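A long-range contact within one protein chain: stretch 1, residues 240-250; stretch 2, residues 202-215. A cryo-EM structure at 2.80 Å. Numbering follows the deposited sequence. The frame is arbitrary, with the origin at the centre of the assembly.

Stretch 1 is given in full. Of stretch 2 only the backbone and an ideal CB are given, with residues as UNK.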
# COMPACT_ATOMS: atom_id res chain seq x y z
N GLY A 240 17.55 -12.77 -23.79
CA GLY A 240 16.37 -13.57 -23.51
C GLY A 240 15.78 -14.33 -24.70
O GLY A 240 14.80 -15.04 -24.53
N ALA A 241 16.31 -14.17 -25.92
CA ALA A 241 15.92 -14.95 -27.10
C ALA A 241 16.89 -16.11 -27.37
O ALA A 241 16.50 -17.26 -27.54
CB ALA A 241 15.77 -14.01 -28.27
N PHE A 242 18.20 -15.84 -27.35
CA PHE A 242 19.16 -16.87 -26.99
C PHE A 242 18.97 -17.18 -25.49
O PHE A 242 18.34 -16.41 -24.78
CB PHE A 242 20.55 -16.38 -27.37
CG PHE A 242 21.63 -17.43 -27.26
CD1 PHE A 242 22.44 -17.48 -26.11
CD2 PHE A 242 21.86 -18.33 -28.31
CE1 PHE A 242 23.48 -18.41 -26.03
CE2 PHE A 242 22.91 -19.26 -28.23
CZ PHE A 242 23.73 -19.28 -27.10
N GLN A 243 19.43 -18.32 -24.98
CA GLN A 243 19.03 -18.79 -23.64
C GLN A 243 17.49 -18.93 -23.47
O GLN A 243 16.94 -18.86 -22.37
CB GLN A 243 19.70 -17.93 -22.55
CG GLN A 243 19.93 -18.69 -21.24
CD GLN A 243 21.09 -19.67 -21.35
OE1 GLN A 243 22.24 -19.30 -21.55
NE2 GLN A 243 20.87 -20.95 -21.22
N ASN A 244 16.79 -19.13 -24.59
CA ASN A 244 15.38 -19.49 -24.68
C ASN A 244 15.19 -20.43 -25.88
O ASN A 244 14.63 -21.52 -25.75
CB ASN A 244 14.56 -18.20 -24.77
CG ASN A 244 13.05 -18.37 -24.72
OD1 ASN A 244 12.50 -19.44 -24.95
ND2 ASN A 244 12.33 -17.33 -24.42
N THR A 245 15.76 -20.07 -27.03
CA THR A 245 15.98 -20.98 -28.18
C THR A 245 17.13 -21.96 -27.96
O THR A 245 17.03 -23.10 -28.39
CB THR A 245 16.26 -20.22 -29.47
OG1 THR A 245 17.31 -19.31 -29.27
CG2 THR A 245 15.06 -19.46 -29.99
N LEU A 246 18.21 -21.60 -27.25
CA LEU A 246 19.35 -22.48 -26.95
C LEU A 246 18.91 -23.81 -26.32
O LEU A 246 19.36 -24.86 -26.75
CB LEU A 246 20.36 -21.74 -26.06
CG LEU A 246 21.54 -22.57 -25.50
CD1 LEU A 246 22.42 -23.19 -26.58
CD2 LEU A 246 22.42 -21.71 -24.63
N GLU A 247 17.98 -23.76 -25.37
CA GLU A 247 17.46 -24.91 -24.65
C GLU A 247 16.89 -25.99 -25.58
O GLU A 247 16.99 -27.18 -25.28
CB GLU A 247 16.37 -24.45 -23.67
CG GLU A 247 16.86 -23.89 -22.33
CD GLU A 247 17.72 -22.61 -22.37
OE1 GLU A 247 17.72 -21.89 -23.38
OE2 GLU A 247 18.39 -22.33 -21.36
N ARG A 248 16.34 -25.61 -26.74
CA ARG A 248 15.71 -26.53 -27.70
C ARG A 248 16.69 -27.48 -28.38
O ARG A 248 16.30 -28.53 -28.87
CB ARG A 248 14.98 -25.72 -28.77
CG ARG A 248 13.94 -24.75 -28.21
CD ARG A 248 13.27 -23.98 -29.34
NE ARG A 248 12.53 -24.87 -30.22
CZ ARG A 248 11.87 -24.55 -31.30
NH1 ARG A 248 11.86 -23.35 -31.79
NH2 ARG A 248 11.17 -25.45 -31.88
N TYR A 249 17.97 -27.13 -28.39
CA TYR A 249 19.08 -27.96 -28.86
C TYR A 249 19.91 -28.54 -27.71
O TYR A 249 20.50 -29.60 -27.87
CB TYR A 249 19.97 -27.13 -29.80
CG TYR A 249 19.23 -26.26 -30.80
CD1 TYR A 249 18.84 -26.77 -32.04
CD2 TYR A 249 18.92 -24.94 -30.45
CE1 TYR A 249 18.10 -25.96 -32.93
CE2 TYR A 249 18.19 -24.13 -31.33
CZ TYR A 249 17.76 -24.64 -32.56
OH TYR A 249 17.04 -23.86 -33.39
N LYS A 250 19.98 -27.87 -26.55
CA LYS A 250 20.99 -28.05 -25.49
C LYS A 250 21.15 -29.49 -24.99
O LYS A 250 22.27 -29.96 -24.84
CB LYS A 250 20.69 -27.11 -24.32
CG LYS A 250 21.84 -26.96 -23.35
CD LYS A 250 21.54 -26.32 -22.05
CE LYS A 250 22.74 -26.13 -21.12
NZ LYS A 250 23.18 -27.38 -20.48
N UNK A 202 8.06 -20.14 -38.93
CA UNK A 202 9.09 -19.20 -38.51
C UNK A 202 9.53 -19.30 -37.05
O UNK A 202 10.23 -18.41 -36.56
CB UNK A 202 8.59 -17.78 -38.77
N UNK A 203 9.13 -20.38 -36.35
CA UNK A 203 9.64 -20.77 -35.02
C UNK A 203 9.91 -22.29 -34.91
O UNK A 203 9.92 -22.82 -33.80
CB UNK A 203 8.64 -20.35 -33.94
N UNK A 204 10.16 -22.99 -36.01
CA UNK A 204 10.58 -24.40 -36.03
C UNK A 204 12.05 -24.59 -35.69
O UNK A 204 12.81 -23.63 -35.64
CB UNK A 204 10.30 -25.01 -37.41
N UNK A 205 12.50 -25.82 -35.45
CA UNK A 205 13.87 -26.07 -34.97
C UNK A 205 14.98 -25.58 -35.91
O UNK A 205 16.00 -25.11 -35.41
CB UNK A 205 14.05 -27.57 -34.74
N UNK A 206 14.80 -25.64 -37.22
CA UNK A 206 15.78 -25.16 -38.20
C UNK A 206 15.19 -24.08 -39.11
O UNK A 206 15.65 -23.88 -40.23
CB UNK A 206 16.29 -26.33 -39.05
N UNK A 207 14.18 -23.38 -38.61
CA UNK A 207 13.64 -22.17 -39.20
C UNK A 207 13.04 -21.28 -38.09
O UNK A 207 11.85 -21.35 -37.79
CB UNK A 207 12.59 -22.51 -40.26
N UNK A 208 13.88 -20.47 -37.45
CA UNK A 208 13.49 -19.55 -36.38
C UNK A 208 14.43 -18.34 -36.32
O UNK A 208 15.51 -18.36 -36.87
CB UNK A 208 13.48 -20.28 -35.03
N UNK A 209 14.01 -17.29 -35.65
CA UNK A 209 14.69 -16.00 -35.64
C UNK A 209 16.17 -16.05 -35.21
O UNK A 209 17.00 -15.43 -35.87
CB UNK A 209 13.93 -15.05 -34.71
N UNK A 210 16.55 -16.82 -34.19
CA UNK A 210 17.96 -16.93 -33.76
C UNK A 210 18.77 -17.80 -34.73
O UNK A 210 19.82 -17.38 -35.22
CB UNK A 210 18.04 -17.51 -32.35
N UNK A 211 18.25 -18.97 -35.10
CA UNK A 211 18.88 -19.87 -36.06
C UNK A 211 19.13 -19.21 -37.43
O UNK A 211 20.18 -19.38 -38.03
CB UNK A 211 18.01 -21.11 -36.24
N UNK A 212 18.19 -18.38 -37.90
CA UNK A 212 18.30 -17.65 -39.16
C UNK A 212 19.29 -16.47 -39.09
O UNK A 212 19.94 -16.16 -40.09
CB UNK A 212 16.92 -17.14 -39.57
N UNK A 213 19.43 -15.82 -37.94
CA UNK A 213 20.44 -14.78 -37.72
C UNK A 213 21.85 -15.38 -37.63
O UNK A 213 22.80 -14.78 -38.13
CB UNK A 213 20.12 -14.00 -36.44
N UNK A 214 22.01 -16.58 -37.06
CA UNK A 214 23.29 -17.27 -37.10
C UNK A 214 23.62 -17.84 -38.48
O UNK A 214 24.74 -17.65 -38.94
CB UNK A 214 23.30 -18.40 -36.06
N UNK A 215 22.68 -18.46 -39.21
CA UNK A 215 23.00 -19.02 -40.53
C UNK A 215 23.40 -17.94 -41.55
O UNK A 215 24.30 -18.16 -42.34
CB UNK A 215 21.80 -19.81 -41.06

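Position 202 has a phi of 88° and a psi of 12°, and stretch 1 lies out of reach. Positive phi by itself favours glycine. The residue is Gly 202.

At 203, CA-to-CB points sideways, and the ideal CB is 4.9 Å from Arg 248 NH1. The backbone does the main work here: Arg 248 NH1 donates to the carbonyl O of 203 at 2.8 Å. Many side chains would suit. The residue is Val 203, chi1 m.

At 204, CA-to-CB points away, and stretch 1 has nothing within 5.5 Å of the ideal CB. Its phi of -78° is open to most residues. The residue is Gly 204, which begins a type I turn ending at 207.

At 205, CA-to-CB points sideways. The ideal CB is 4.6 Å from Arg 248 NH2 and 4.7 Å from Tyr 249 CE1. The carbonyl O of 205 accepts from Tyr 249 OH at 2.6 Å. A medium apolar chain could lie between the guanidinium and the ring; leucine, isoleucine or methionine would suit. The residue is Leu 205. Its CD2 packs 4.0 Å from Tyr 249 CE1, and its CG is 3.7 Å from Arg 248 NH2.

At 206, CA-to-CB points away, so a small chain would miss stretch 1. A long or aromatic one could turn back to the tyrosine. The residue is Phe 206, chi1 m; its CE1 comes within 3.9 Å of Tyr 249 CE1, at the edge of the tyrosine ring.

Position 207 also points away, and stretch 1 sets no demand. The residue is Asn 207.

At 208, CA-to-CB points toward stretch 1. The ideal CB is 5.3 Å from Tyr 249 OH. A helix follows, so a capping acceptor is favoured: serine, threonine, aspartate or asparagine. The hydroxyl already donates to the carbonyl O of 205, so its oxygen can accept a hydrogen bond here, and a side chain with both a donor and a capping acceptor, such as asparagine, would suit. The residue is Asn 208. Its ND2 donates to Tyr 249 OH at 3.0 Å, while its OD1 caps the helix.

Position 209 points sideways, with nothing near its ideal CB. Polar residues would suit the first helical turn. The residue is Ser 209.

At 210, CA-to-CB points toward stretch 1, and the ideal CB is 3.6 Å from Thr 245 OG1. That hydroxyl donates to Ala 241 O, leaving mainly an apolar surface to cover. Valine, isoleucine or leucine would suit. The residue is Ile 210: its CG1 is 4.2 Å from Ala 241 CB, and its CG2 lies 4.4 Å from Phe 242 CD2.

At 211, the ideal CB is 4.1 Å from Tyr 249 OH. Apolar or polar chains could fit. Phe 211 places CD2 3.8 Å from Tyr 249 OH.

Positions 212, 213 and 215 are out of reach; they hold Asn 212, Val 213 and Lys 215.

At 214, CA-to-CB points toward stretch 1 across a gap, favouring a large apolar chain. Phe 214 CZ reaches Phe 242 CD2 at 4.1 Å.

Stretch 2, residues 202-215: GVGLFNNSIFNVFK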
# COMPACT_ATOMS: atom_id res chain seq x y z
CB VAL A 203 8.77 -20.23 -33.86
CG1 VAL A 203 8.90 -18.72 -33.69
CG2 VAL A 203 7.30 -20.56 -33.97
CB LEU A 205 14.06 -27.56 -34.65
CG LEU A 205 13.52 -27.94 -33.27
CD1 LEU A 205 13.28 -29.44 -33.17
CD2 LEU A 205 14.52 -27.53 -32.19
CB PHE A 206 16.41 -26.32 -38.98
CG PHE A 206 16.97 -27.42 -38.11
CD1 PHE A 206 17.84 -27.11 -37.05
CD2 PHE A 206 16.57 -28.74 -38.29
CE1 PHE A 206 18.29 -28.10 -36.18
CE2 PHE A 206 17.01 -29.74 -37.41
CZ PHE A 206 17.86 -29.42 -36.35
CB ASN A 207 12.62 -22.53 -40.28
CG ASN A 207 12.02 -21.33 -40.95
OD1 ASN A 207 12.51 -20.28 -40.97
ND2 ASN A 207 10.96 -21.44 -41.53
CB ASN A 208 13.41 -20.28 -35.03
CG ASN A 208 14.73 -20.77 -34.49
OD1 ASN A 208 15.59 -19.99 -34.10
ND2 ASN A 208 14.92 -22.06 -34.43
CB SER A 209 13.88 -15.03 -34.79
OG SER A 209 14.41 -13.73 -34.83
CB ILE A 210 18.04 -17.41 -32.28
CG1 ILE A 210 17.68 -16.27 -31.30
CG2 ILE A 210 19.38 -18.02 -31.89
CD1 ILE A 210 18.65 -15.09 -31.21
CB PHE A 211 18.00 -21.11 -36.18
CG PHE A 211 18.60 -22.22 -37.01
CD1 PHE A 211 18.40 -22.25 -38.40
CD2 PHE A 211 19.36 -23.22 -36.39
CE1 PHE A 211 18.96 -23.28 -39.17
CE2 PHE A 211 19.92 -24.25 -37.16
CZ PHE A 211 19.73 -24.28 -38.55
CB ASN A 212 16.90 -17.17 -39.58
CG ASN A 212 15.91 -18.27 -39.85
OD1 ASN A 212 16.18 -19.44 -39.78
ND2 ASN A 212 14.71 -17.92 -40.22
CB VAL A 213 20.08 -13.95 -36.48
CG1 VAL A 213 21.20 -13.04 -35.98
CG2 VAL A 213 18.91 -13.04 -36.82
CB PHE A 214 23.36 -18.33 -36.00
CG PHE A 214 23.36 -17.83 -34.56
CD1 PHE A 214 23.47 -16.47 -34.22
CD2 PHE A 214 23.25 -18.77 -33.52
CE1 PHE A 214 23.46 -16.06 -32.88
CE2 PHE A 214 23.23 -18.36 -32.18
CZ PHE A 214 23.34 -17.00 -31.86
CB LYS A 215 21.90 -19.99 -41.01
CG LYS A 215 20.76 -19.35 -41.81
CD LYS A 215 19.60 -20.32 -42.08
CE LYS A 215 20.04 -21.50 -42.95
NZ LYS A 215 18.91 -22.38 -43.35
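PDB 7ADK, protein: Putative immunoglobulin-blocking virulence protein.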